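Local coordinates for CRISPR-associated endoribonuclease Cas2 2 (Sulfolobus solfataricus, PDB 3EXC), which cuts single-stranded RNA as a metal-dependent endoribonuclease of the CRISPR antiviral defence system and works as a homodimer that pairs with Cas1, at the interface of chains A and B. Numbering follows the deposited sequence. Chains: chain A/B, Uncharacterized protein.

The interface of chains A and B. Residues chain A 51, 54-55, 65-67; chain B 79-81.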
ATOM      1  N   VAL A  51      -8.256  -8.781 -11.007  1.00 39.49           N
ATOM      2  CA  VAL A  51      -9.434  -8.212 -10.418  1.00 39.45           C
ATOM      3  C   VAL A  51     -10.420  -9.301 -10.018  1.00 39.15           C
ATOM      4  O   VAL A  51     -10.964  -9.242  -8.908  1.00 39.71           O
ATOM      5  CB  VAL A  51     -10.059  -7.165 -11.359  1.00 39.83           C
ATOM      6  CG1 VAL A  51     -11.407  -6.689 -10.867  1.00 40.72           C
ATOM      7  CG2 VAL A  51      -9.099  -5.968 -11.520  1.00 39.77           C
ATOM      8  N   VAL A  54      -9.204 -11.022  -6.757  1.00 33.57           N
ATOM      9  CA  VAL A  54      -9.398 -10.234  -5.587  1.00 32.05           C
ATOM     10  C   VAL A  54     -10.871 -10.216  -5.228  1.00 31.05           C
ATOM     11  O   VAL A  54     -11.224 -10.481  -4.106  1.00 30.84           O
ATOM     12  CB  VAL A  54      -8.853  -8.809  -5.815  1.00 31.67           C
ATOM     13  CG1 VAL A  54      -9.293  -7.915  -4.677  1.00 33.46           C
ATOM     14  CG2 VAL A  54      -7.323  -8.830  -5.939  1.00 30.61           C
ATOM     15  N   LYS A  55     -11.745  -9.919  -6.187  1.00 31.38           N
ATOM     16  CA  LYS A  55     -13.204  -9.842  -5.878  1.00 32.81           C
ATOM     17  C   LYS A  55     -13.797 -11.151  -5.276  1.00 32.65           C
ATOM     18  O   LYS A  55     -14.687 -11.113  -4.392  1.00 32.79           O
ATOM     19  CB  LYS A  55     -14.039  -9.446  -7.106  1.00 33.32           C
ATOM     20  CG  LYS A  55     -13.856  -8.015  -7.643  1.00 38.92           C
ATOM     21  CD  LYS A  55     -14.848  -7.763  -8.816  1.00 45.87           C
ATOM     22  CE  LYS A  55     -14.695  -6.320  -9.310  1.00 52.76           C
ATOM     23  NZ  LYS A  55     -15.434  -5.275  -8.474  1.00 57.46           N
ATOM     24  N   VAL A  65      -9.289  -3.111  -1.303  1.00 30.20           N
ATOM     25  CA  VAL A  65      -8.105  -3.469  -2.031  1.00 28.75           C
ATOM     26  C   VAL A  65      -7.864  -2.388  -3.068  1.00 28.94           C
ATOM     27  O   VAL A  65      -8.783  -1.985  -3.798  1.00 29.28           O
ATOM     28  CB  VAL A  65      -8.257  -4.823  -2.736  1.00 29.60           C
ATOM     29  CG1 VAL A  65      -6.923  -5.181  -3.447  1.00 28.30           C
ATOM     30  CG2 VAL A  65      -8.505  -5.969  -1.711  1.00 28.98           C
ATOM     31  N   HIS A  66      -6.639  -1.894  -3.141  1.00 27.31           N
ATOM     32  CA  HIS A  66      -6.285  -0.947  -4.155  1.00 25.82           C
ATOM     33  C   HIS A  66      -5.350  -1.595  -5.140  1.00 26.60           C
ATOM     34  O   HIS A  66      -4.399  -2.270  -4.756  1.00 26.90           O
ATOM     35  CB  HIS A  66      -5.506   0.127  -3.504  1.00 25.67           C
ATOM     36  CG  HIS A  66      -6.364   1.178  -2.945  1.00 24.56           C
ATOM     37  ND1 HIS A  66      -7.080   0.989  -1.782  1.00 23.99           N
ATOM     38  CD2 HIS A  66      -6.689   2.413  -3.408  1.00 24.51           C
ATOM     39  CE1 HIS A  66      -7.837   2.059  -1.562  1.00 28.56           C
ATOM     40  NE2 HIS A  66      -7.612   2.941  -2.526  1.00 25.52           N
ATOM     41  N   ILE A  67      -5.666  -1.485  -6.420  1.00 25.65           N
ATOM     42  CA  ILE A  67      -4.785  -2.006  -7.446  1.00 25.31           C
ATOM     43  C   ILE A  67      -4.345  -0.790  -8.228  1.00 26.92           C
ATOM     44  O   ILE A  67      -5.173  -0.087  -8.846  1.00 25.31           O
ATOM     45  CB  ILE A  67      -5.497  -2.943  -8.375  1.00 26.85           C
ATOM     46  CG1 ILE A  67      -6.077  -4.155  -7.591  1.00 24.23           C
ATOM     47  CG2 ILE A  67      -4.546  -3.308  -9.590  1.00 24.60           C
ATOM     48  CD1 ILE A  67      -7.130  -4.941  -8.417  1.00 25.47           C
TER
ATOM     49  N   ILE B  79      -7.778   0.849  -9.548  1.00 30.64           N
ATOM     50  CA  ILE B  79      -9.015   0.148  -9.315  1.00 30.14           C
ATOM     51  C   ILE B  79      -9.172  -0.057  -7.814  1.00 31.52           C
ATOM     52  O   ILE B  79      -8.249  -0.549  -7.178  1.00 32.30           O
ATOM     53  CB  ILE B  79      -8.912  -1.196  -9.966  1.00 30.89           C
ATOM     54  CG1 ILE B  79      -8.926  -1.020 -11.480  1.00 31.43           C
ATOM     55  CG2 ILE B  79     -10.119  -2.103  -9.591  1.00 30.46           C
ATOM     56  CD1 ILE B  79      -8.407  -2.292 -12.235  1.00 35.56           C
ATOM     57  N   VAL B  80     -10.296   0.345  -7.234  1.00 30.94           N
ATOM     58  CA  VAL B  80     -10.511   0.099  -5.848  1.00 32.84           C
ATOM     59  C   VAL B  80     -11.644  -0.912  -5.692  1.00 33.99           C
ATOM     60  O   VAL B  80     -12.767  -0.752  -6.203  1.00 35.71           O
ATOM     61  CB  VAL B  80     -10.957   1.386  -5.173  1.00 34.21           C
ATOM     62  CG1 VAL B  80     -10.940   1.241  -3.632  1.00 30.90           C
ATOM     63  CG2 VAL B  80     -10.053   2.559  -5.634  1.00 34.73           C
ATOM     64  N   ILE B  81     -11.376  -1.971  -4.986  1.00 34.13           N
ATOM     65  CA  ILE B  81     -12.393  -2.961  -4.712  1.00 33.31           C
ATOM     66  C   ILE B  81     -12.833  -2.789  -3.288  1.00 34.62           C
ATOM     67  O   ILE B  81     -12.007  -2.626  -2.416  1.00 32.21           O
ATOM     68  CB  ILE B  81     -11.807  -4.360  -5.006  1.00 33.06           C
ATOM     69  CG1 ILE B  81     -11.716  -4.474  -6.529  1.00 34.47           C
ATOM     70  CG2 ILE B  81     -12.633  -5.504  -4.424  1.00 30.72           C
ATOM     71  CD1 ILE B  81     -10.581  -5.233  -6.906  1.00 40.29           C
TER
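Strand exchange joins the Cas2 homodimer here: A:Val65, A:His66 and A:Ile67, in strand 64-70 of one ferredoxin-like subunit, pair antiparallel with B:Ile79, B:Val80 and B:Ile81, in the C-terminal strand 79-82 of the other. The sheet of chain A thus gains an edge strand from its partner, and the two-fold axis repeats the exchange with the chains reversed. Two reciprocal pairs of backbone hydrogen bonds stitch the strands. A:Val65 N gives to B:Ile81 O at 3.0 Å, while B:Ile81 N returns a bond to A:Val65 O. Two residues on, A:Ile67 N gives to B:Ile79 O at 2.9 Å, and B:Ile79 N gives to A:Ile67 O. The middle pair, A:His66 and B:Val80, falls between these bonded pairs, and its side chains project together from one face of the sheet. The imidazole of A:His66 lies alongside B:Val80, whose CG1 sits over one ring face near the rim, 3.8 Å from CE1; CG2 reaches towards the CD2 and NE2 atoms. On the opposite face, B:Ile79 and B:Ile81 point towards helix 47-57 of chain A, packing into the layer between helix and sheet. B:Ile81 loses 93 Å² of surface to chain A, more than any other residue in this patch. Its CG1 lies beside the backbone N (chi1 -73°), anti to the carbonyl carbon, and from there the terminal CD1 enters between helix and strand: it touches A:Val54 CG1 at 3.7 Å and A:Ile67 CD1 at 3.8 Å. The CG2 branch of B:Ile81 faces A:Val54 CG1 as well, and the aliphatic stem of A:Lys55 borders it at CG, 4.3 Å away. Such apolar packing ties the borrowed strand to the helix as well as to the neighbouring strand. About one turn earlier in the helix, the CG2 methyl of A:Val51 meets the CD1 methyl of B:Ile79 at 3.8 Å.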